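Local atomic coordinates of glycoside hydrolase family 12 (Spirochaeta thermophila, PDB entry 5LU3), a protein that probably acts as a cellulase, the piece described here being its family 64 carbohydrate-binding module, a type A module that carries a calcium ion. Residues Ser37-Leu42 with Leu76-Val81; Leu43-Asn48 with His58-Ala63. All coordinates share one frame; numbering follows the deposited sequence. Where two conformers were deposited one is given.

Contact 1 (Ser37-Leu42 with Leu76-Val81); sequences SWNLDL and LAWSHV
W38 has CG between its backbone N and carbonyl carbon (chi1 50°), while H80 has CG anti to the backbone N (chi1 176°), and the two rings lie side by side on one face of the sheet. The imidazole forms an offset stack with the six-membered ring of the indole, centroids 4.2 Å apart and planes 24° from parallel. H80 CD2 lies over one face of the indole, displaced toward its rim, 3.2 Å from W38 CZ2, and H80 CB makes a CH-pi contact with the five-membered ring. D13 takes H80 ND1 and E82 takes NE2, which should fix the imidazole's rotation. Below the rings, W38 and H80 are an antiparallel hydrogen-bonded pair joining strands 33-40 and 80-85 of the four-stranded sheet: W38 N to H80 O 3.1 Å, H80 N to W38 O 3.0 Å. Beyond it, the type I turn L76-S79, closed by S79 N to L76 O, is tied to the other segment by S79 OG, which donates to N39 O (2.7 Å) from above the carbonyl plane and accepts from L76 N. An alanine at S79 would probably leave N39 O and L76 N without this shared mate. N39 OD1 meets the W78 ring edge, and a water bridges W38 NE1 to W78 O.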
ATOM      1  N   SER A  37      -5.166   5.255   2.664  1.00  9.26           N
ATOM      2  CA  SER A  37      -6.221   4.897   1.751  1.00 10.11           C
ATOM      3  C   SER A  37      -7.533   5.409   2.290  1.00 10.28           C
ATOM      4  O   SER A  37      -7.683   5.682   3.476  1.00 11.75           O
ATOM      5  CB  SER A  37      -6.246   3.388   1.522  1.00 10.44           C
ATOM      6  OG  SER A  37      -6.386   2.671   2.749  1.00 10.63           O
ATOM      7  N   TRP A  38      -8.479   5.478   1.387  1.00 11.78           N
ATOM      8  CA  TRP A  38      -9.866   5.786   1.727  1.00 12.74           C
ATOM      9  C   TRP A  38     -10.819   5.155   0.728  1.00 11.85           C
ATOM     10  O   TRP A  38     -10.482   4.926  -0.435  1.00 11.79           O
ATOM     11  CB  TRP A  38     -10.122   7.277   1.862  1.00 13.26           C
ATOM     12  CG  TRP A  38      -9.643   8.116   0.768  1.00 14.05           C
ATOM     13  CD1 TRP A  38     -10.297   8.432  -0.375  1.00 16.05           C
ATOM     14  CD2 TRP A  38      -8.412   8.842   0.738  1.00 14.10           C
ATOM     15  NE1 TRP A  38      -9.557   9.299  -1.129  1.00 16.57           N
ATOM     16  CE2 TRP A  38      -8.394   9.584  -0.466  1.00 14.74           C
ATOM     17  CE3 TRP A  38      -7.311   8.925   1.601  1.00 15.55           C
ATOM     18  CZ2 TRP A  38      -7.331  10.409  -0.812  1.00 15.47           C
ATOM     19  CZ3 TRP A  38      -6.263   9.724   1.252  1.00 17.88           C
ATOM     20  CH2 TRP A  38      -6.280  10.469   0.051  1.00 16.64           C
ATOM     21  N   ASN A  39     -12.029   4.898   1.222  1.00 12.45           N
ATOM     22  CA  ASN A  39     -13.094   4.331   0.448  1.00 13.20           C
ATOM     23  C   ASN A  39     -12.789   2.994  -0.202  1.00 11.88           C
ATOM     24  O   ASN A  39     -13.333   2.663  -1.268  1.00 13.07           O
ATOM     25  CB  ASN A  39     -13.604   5.360  -0.578  1.00 14.00           C
ATOM     26  CG  ASN A  39     -14.194   6.590   0.094  1.00 17.43           C
ATOM     27  OD1 ASN A  39     -13.639   7.680   0.014  1.00 24.30           O
ATOM     28  ND2 ASN A  39     -15.285   6.407   0.795  1.00 21.14           N
ATOM     29  N   LEU A  40     -11.900   2.233   0.437  1.00 11.13           N
ATOM     30  CA  LEU A  40     -11.579   0.881  -0.005  1.00 11.57           C
ATOM     31  C   LEU A  40     -12.413  -0.156   0.717  1.00 11.52           C
ATOM     32  O   LEU A  40     -12.869   0.042   1.844  1.00 13.67           O
ATOM     33  CB  LEU A  40     -10.095   0.558   0.230  1.00 11.20           C
ATOM     34  CG  LEU A  40      -9.124   1.471  -0.510  1.00 10.99           C
ATOM     35  CD1 LEU A  40      -7.727   0.892  -0.414  1.00 10.93           C
ATOM     36  CD2 LEU A  40      -9.500   1.619  -1.959  1.00 11.90           C
ATOM     37  N   ASP A  41     -12.567  -1.278   0.033  1.00 11.43           N
ATOM     38  CA  ASP A  41     -13.108  -2.506   0.606  1.00 11.38           C
ATOM     39  C   ASP A  41     -12.042  -3.324   1.314  1.00 11.68           C
ATOM     40  O   ASP A  41     -12.334  -3.987   2.276  1.00 14.78           O
ATOM     41  CB  ASP A  41     -13.753  -3.372  -0.468  1.00 12.51           C
ATOM     42  CG  ASP A  41     -14.790  -2.637  -1.292  1.00 12.93           C
ATOM     43  OD1 ASP A  41     -15.554  -1.827  -0.717  1.00 13.89           O
ATOM     44  OD2 ASP A  41     -14.822  -2.873  -2.523  1.00 14.84           O
ATOM     45  N   LEU A  42     -10.823  -3.249   0.810  1.00 11.29           N
ATOM     46  CA  LEU A  42      -9.699  -4.028   1.330  1.00 11.35           C
ATOM     47  C   LEU A  42      -8.389  -3.375   0.931  1.00 10.35           C
ATOM     48  O   LEU A  42      -8.210  -3.006  -0.233  1.00 11.04           O
ATOM     49  CB  LEU A  42      -9.732  -5.469   0.755  1.00 13.65           C
ATOM     50  CG  LEU A  42      -8.586  -6.397   1.170  1.00 17.10           C
ATOM     51  CD1 LEU A  42      -8.615  -6.573   2.663  1.00 20.30           C
ATOM     52  CD2 LEU A  42      -8.703  -7.714   0.435  1.00 21.63           C
ATOM     53  N   LEU A  76     -15.580   2.166  -5.684  1.00 16.70           N
ATOM     54  CA  LEU A  76     -16.000   3.532  -6.026  1.00 17.57           C
ATOM     55  C   LEU A  76     -14.979   4.226  -6.868  1.00 16.26           C
ATOM     56  O   LEU A  76     -13.792   3.920  -6.770  1.00 16.54           O
ATOM     57  CB  LEU A  76     -16.154   4.345  -4.747  1.00 18.94           C
ATOM     58  CG  LEU A  76     -17.272   3.908  -3.822  1.00 22.23           C
ATOM     59  CD1 LEU A  76     -17.184   4.642  -2.499  1.00 24.85           C
ATOM     60  CD2 LEU A  76     -18.620   4.178  -4.473  1.00 25.09           C
ATOM     61  N   ALA A  77     -15.424   5.219  -7.654  1.00 18.43           N
ATOM     62  CA  ALA A  77     -14.477   5.971  -8.483  1.00 19.84           C
ATOM     63  C   ALA A  77     -13.445   6.708  -7.626  1.00 21.17           C
ATOM     64  O   ALA A  77     -12.332   6.927  -8.052  1.00 24.20           O
ATOM     65  CB  ALA A  77     -15.223   6.964  -9.373  1.00 24.20           C
ATOM     66  N   TRP A  78     -13.824   7.033  -6.405  1.00 19.80           N
ATOM     67  CA  TRP A  78     -12.945   7.748  -5.497  1.00 22.29           C
ATOM     68  C   TRP A  78     -12.271   6.838  -4.461  1.00 18.99           C
ATOM     69  O   TRP A  78     -11.621   7.305  -3.524  1.00 18.52           O
ATOM     70  CB  TRP A  78     -13.663   8.903  -4.827  1.00 27.11           C
ATOM     71  CG  TRP A  78     -14.959   8.573  -4.187  1.00 28.83           C
ATOM     72  CD1 TRP A  78     -15.178   8.316  -2.885  1.00 32.46           C
ATOM     73  CD2 TRP A  78     -16.240   8.541  -4.826  1.00 32.34           C
ATOM     74  NE1 TRP A  78     -16.522   8.088  -2.657  1.00 34.55           N
ATOM     75  CE2 TRP A  78     -17.191   8.217  -3.840  1.00 33.77           C
ATOM     76  CE3 TRP A  78     -16.663   8.714  -6.146  1.00 34.73           C
ATOM     77  CZ2 TRP A  78     -18.546   8.083  -4.123  1.00 37.24           C
ATOM     78  CZ3 TRP A  78     -18.017   8.599  -6.435  1.00 37.26           C
ATOM     79  CH2 TRP A  78     -18.948   8.278  -5.424  1.00 40.48           C
ATOM     80  N   SER A  79     -12.390   5.529  -4.637  1.00 15.49           N
ATOM     81  CA  SER A  79     -11.515   4.639  -3.899  1.00 13.65           C
ATOM     82  C   SER A  79     -10.048   5.028  -4.192  1.00 13.20           C
ATOM     83  O   SER A  79      -9.705   5.374  -5.317  1.00 13.68           O
ATOM     84  CB  SER A  79     -11.760   3.205  -4.346  1.00 12.81           C
ATOM     85  OG  SER A  79     -13.027   2.713  -3.958  1.00 14.05           O
ATOM     86  N   HIS A  80      -9.177   4.969  -3.190  1.00 11.85           N
ATOM     87  CA  HIS A  80      -7.835   5.498  -3.337  1.00 11.85           C
ATOM     88  C   HIS A  80      -6.842   4.828  -2.390  1.00 10.71           C
ATOM     89  O   HIS A  80      -7.156   4.600  -1.228  1.00 11.00           O
ATOM     90  CB  HIS A  80      -7.876   6.998  -3.027  1.00 11.85           C
ATOM     91  CG  HIS A  80      -6.543   7.661  -3.040  1.00 13.40           C
ATOM     92  ND1 HIS A  80      -5.926   8.076  -4.197  1.00 14.12           N
ATOM     93  CD2 HIS A  80      -5.705   7.978  -2.031  1.00 13.58           C
ATOM     94  CE1 HIS A  80      -4.778   8.647  -3.896  1.00 14.68           C
ATOM     95  NE2 HIS A  80      -4.627   8.613  -2.588  1.00 14.80           N
ATOM     96  N   VAL A  81      -5.620   4.625  -2.888  1.00  9.95           N
ATOM     97  CA  VAL A  81      -4.469   4.333  -2.038  1.00  9.81           C
ATOM     98  C   VAL A  81      -3.312   5.212  -2.497  1.00  8.68           C
ATOM     99  O   VAL A  81      -3.177   5.548  -3.674  1.00  9.70           O
ATOM    100  CB  VAL A  81      -4.066   2.837  -2.085  1.00 10.14           C
ATOM    101  CG1 VAL A  81      -3.566   2.382  -3.452  1.00 11.11           C
ATOM    102  CG2 VAL A  81      -3.038   2.514  -1.006  1.00 10.31           C
TER
HETATM  103  O   HOH W   1     -10.234  10.050  -3.886  1.00 28.09           O

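Contact 2 (Leu43-Asn48 with His58-Ala63); sequences LEINGN and HQVPPA
N46 and P61 supply the polar link: N46 ND2 donates to P61 O at 2.8 Å, with an N-H...O angle of 167°. The oxygen lies in the amide plane of N46, and the nitrogen approaches on a carbonyl lone pair, so both flat groups are used in their preferred directions. The same amide also reaches strand 68-74 and its approach, ND2 giving to Y67 O and OD1 accepting from Y69 N; three bonds therefore hold it against rotation. Apolar contact is made by I45 and V60, two buried side chains that cross at about a right angle, with I45 CG2 3.7 Å from V60 CG1. Both methyls stand anti to their own backbone N (V60 chi1 -175°), which turns them to each other. Within 43-48, backbone bonds close the type I' turn I45-N48; in the conformer given, N48 ND2 adds a bond to I45 O at 3.0 Å, a second donor less certain than N48 N. The turn closes a beta hairpin between strands 42-45 and 48-49 at one margin of the five-stranded sheet, and the 58-63 loop, running from strand 55-56 toward strand 68-74, lies against it, with Y50 touching I45, V60 and P61 and W68 touching N46 and P62.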
ATOM      1  N   LEU A  43      -7.487  -3.235   1.914  1.00 10.21           N
ATOM      2  CA  LEU A  43      -6.075  -3.006   1.627  1.00 10.35           C
ATOM      3  C   LEU A  43      -5.270  -3.855   2.586  1.00 10.07           C
ATOM      4  O   LEU A  43      -5.222  -3.576   3.771  1.00 11.96           O
ATOM      5  CB  LEU A  43      -5.682  -1.549   1.739  1.00 11.01           C
ATOM      6  CG  LEU A  43      -4.285  -1.328   1.129  1.00 12.62           C
ATOM      7  CD1 LEU A  43      -4.294  -1.362  -0.375  1.00 12.10           C
ATOM      8  CD2 LEU A  43      -3.623  -0.111   1.706  1.00 16.40           C
ATOM      9  N   GLU A  44      -4.709  -4.930   2.059  1.00  9.75           N
ATOM     10  CA  GLU A  44      -3.966  -5.889   2.856  1.00 11.12           C
ATOM     11  C   GLU A  44      -2.522  -5.903   2.353  1.00 10.18           C
ATOM     12  O   GLU A  44      -2.310  -5.927   1.130  1.00 11.75           O
ATOM     13  CB  GLU A  44      -4.577  -7.292   2.683  1.00 14.39           C
ATOM     14  CG  GLU A  44      -4.254  -8.294   3.728  1.00 20.38           C
ATOM     15  CD  GLU A  44      -5.243  -9.443   3.667  1.00 29.52           C
ATOM     16  OE1 GLU A  44      -6.437  -9.254   3.975  1.00 36.84           O
ATOM     17  OE2 GLU A  44      -4.798 -10.509   3.261  1.00 42.43           O
ATOM     18  N   ILE A  45      -1.549  -5.884   3.262  1.00  8.77           N
ATOM     19  CA  ILE A  45      -0.124  -5.926   2.872  1.00  9.58           C
ATOM     20  C   ILE A  45       0.534  -7.003   3.696  1.00  8.76           C
ATOM     21  O   ILE A  45       0.533  -6.935   4.930  1.00  9.85           O
ATOM     22  CB  ILE A  45       0.589  -4.594   3.048  1.00 10.53           C
ATOM     23  CG1 ILE A  45      -0.195  -3.448   2.382  1.00 11.02           C
ATOM     24  CG2 ILE A  45       2.006  -4.701   2.490  1.00 11.22           C
ATOM     25  CD1 ILE A  45       0.418  -2.094   2.606  1.00 12.66           C
ATOM     26  N   ASN A  46       1.029  -8.049   3.015  1.00  9.40           N
ATOM     27  CA  ASN A  46       1.629  -9.187   3.708  1.00  9.30           C
ATOM     28  C   ASN A  46       0.749  -9.772   4.800  1.00  9.65           C
ATOM     29  O   ASN A  46       1.209 -10.117   5.872  1.00 11.45           O
ATOM     30  CB  ASN A  46       3.015  -8.871   4.202  1.00  9.15           C
ATOM     31  CG  ASN A  46       3.955  -8.517   3.078  1.00  8.34           C
ATOM     32  OD1 ASN A  46       3.757  -8.926   1.918  1.00  9.55           O
ATOM     33  ND2 ASN A  46       4.997  -7.740   3.408  1.00  9.74           N
ATOM     34  N   GLY A  47      -0.549  -9.851   4.488  1.00 10.43           N
ATOM     35  CA  GLY A  47      -1.509 -10.411   5.432  1.00 10.76           C
ATOM     36  C   GLY A  47      -1.984  -9.509   6.542  1.00 11.21           C
ATOM     37  O   GLY A  47      -2.745  -9.972   7.405  1.00 16.77           O
ATOM     38  N   ASN A  48      -1.573  -8.247   6.507  0.58  9.39           N
ATOM     39  CA  ASN A  48      -1.970  -7.305   7.518  0.58  9.64           C
ATOM     40  C   ASN A  48      -2.989  -6.347   6.947  0.58  9.97           C
ATOM     41  O   ASN A  48      -2.853  -5.838   5.830  0.58 10.27           O
ATOM     42  CB  ASN A  48      -0.752  -6.535   7.980  0.58  9.61           C
ATOM     43  CG  ASN A  48       0.302  -7.449   8.501  0.58  9.96           C
ATOM     44  OD1 ASN A  48       0.178  -7.977   9.600  0.58 10.12           O
ATOM     45  ND2 ASN A  48       1.337  -7.652   7.724  0.58 10.23           N
ATOM     46  N   HIS A  58       7.517   1.783   7.561  1.00  8.95           N
ATOM     47  CA  HIS A  58       8.379   1.035   8.466  1.00 10.32           C
ATOM     48  C   HIS A  58       7.604   0.240   9.488  1.00 10.28           C
ATOM     49  O   HIS A  58       8.186  -0.619  10.159  1.00 12.76           O
ATOM     50  CB  HIS A  58       9.387   1.972   9.166  1.00 11.29           C
ATOM     51  CG  HIS A  58       8.795   2.818  10.224  1.00 11.59           C
ATOM     52  ND1 HIS A  58       8.452   4.139  10.042  1.00 11.51           N
ATOM     53  CD2 HIS A  58       8.465   2.520  11.497  1.00 13.65           C
ATOM     54  CE1 HIS A  58       7.931   4.616  11.159  1.00 13.61           C
ATOM     55  NE2 HIS A  58       7.887   3.637  12.044  1.00 15.18           N
ATOM     56  N   GLN A  59       6.313   0.490   9.631  1.00  9.93           N
ATOM     57  CA  GLN A  59       5.452  -0.317  10.522  1.00  9.81           C
ATOM     58  C   GLN A  59       4.948  -1.616   9.876  1.00 10.22           C
ATOM     59  O   GLN A  59       4.456  -2.485  10.573  1.00 13.24           O
ATOM     60  CB  GLN A  59       4.243   0.494  10.968  1.00  9.54           C
ATOM     61  CG  GLN A  59       4.600   1.708  11.801  1.00  8.46           C
ATOM     62  CD  GLN A  59       3.356   2.445  12.271  1.00  8.59           C
ATOM     63  OE1 GLN A  59       2.703   3.137  11.473  1.00 10.16           O
ATOM     64  NE2 GLN A  59       3.000   2.281  13.522  1.00  8.43           N
ATOM     65  N   VAL A  60       5.086  -1.720   8.552  1.00  9.18           N
ATOM     66  CA  VAL A  60       4.550  -2.841   7.789  1.00  9.65           C
ATOM     67  C   VAL A  60       5.655  -3.868   7.602  1.00  9.33           C
ATOM     68  O   VAL A  60       6.648  -3.603   6.891  1.00  9.77           O
ATOM     69  CB  VAL A  60       4.004  -2.397   6.418  1.00 10.03           C
ATOM     70  CG1 VAL A  60       3.354  -3.578   5.731  1.00 10.59           C
ATOM     71  CG2 VAL A  60       3.017  -1.242   6.564  1.00 11.00           C
ATOM     72  N   PRO A  61       5.506  -5.056   8.211  1.00  9.85           N
ATOM     73  CA  PRO A  61       6.563  -6.047   8.035  1.00  9.62           C
ATOM     74  C   PRO A  61       6.698  -6.500   6.599  1.00  9.64           C
ATOM     75  O   PRO A  61       5.681  -6.722   5.926  1.00 10.25           O
ATOM     76  CB  PRO A  61       6.103  -7.207   8.922  1.00 11.33           C
ATOM     77  CG  PRO A  61       5.081  -6.629   9.869  1.00 12.93           C
ATOM     78  CD  PRO A  61       4.426  -5.546   9.086  1.00 10.94           C
ATOM     79  N   PRO A  62       7.942  -6.623   6.110  1.00 10.34           N
ATOM     80  CA  PRO A  62       8.125  -7.224   4.804  1.00 10.58           C
ATOM     81  C   PRO A  62       7.821  -8.720   4.867  1.00 10.43           C
ATOM     82  O   PRO A  62       7.742  -9.312   5.935  1.00 12.25           O
ATOM     83  CB  PRO A  62       9.630  -7.021   4.535  1.00 11.95           C
ATOM     84  CG  PRO A  62      10.237  -7.022   5.881  1.00 13.68           C
ATOM     85  CD  PRO A  62       9.231  -6.317   6.762  1.00 12.05           C
ATOM     86  N   ALA A  63       7.699  -9.333   3.710  1.00  9.75           N
ATOM     87  CA  ALA A  63       7.688 -10.783   3.622  1.00  9.94           C
ATOM     88  C   ALA A  63       9.124 -11.275   3.740  1.00 10.41           C
ATOM     89  O   ALA A  63      10.083 -10.503   3.741  1.00 11.29           O
ATOM     90  CB  ALA A  63       7.061 -11.221   2.315  1.00 10.35           C
TER

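In the fold
The first segments of the two contacts follow each other along the chain, strand 33-40 of contact 1 running through the corner at D41 into strand 42-45 of contact 2, from the four-stranded sheet to the five-stranded one. Contact 2 is nested in the loop that contact 1 closes. Their centres are 18 Å apart, on opposite sides of the chain's centre, yet they touch through L43, whose CD2 packs 3.8 Å from V81 CG2 and 4.1 Å from S37 OG. Neither contact forms the calcium site of D7 and D24: the ion lies about 12 Å from the P62 side chain. The W38 side chain of contact 1 is about 9 Å from the bound 3,6,9,12,15-pentaoxaoctadecan-17-amine.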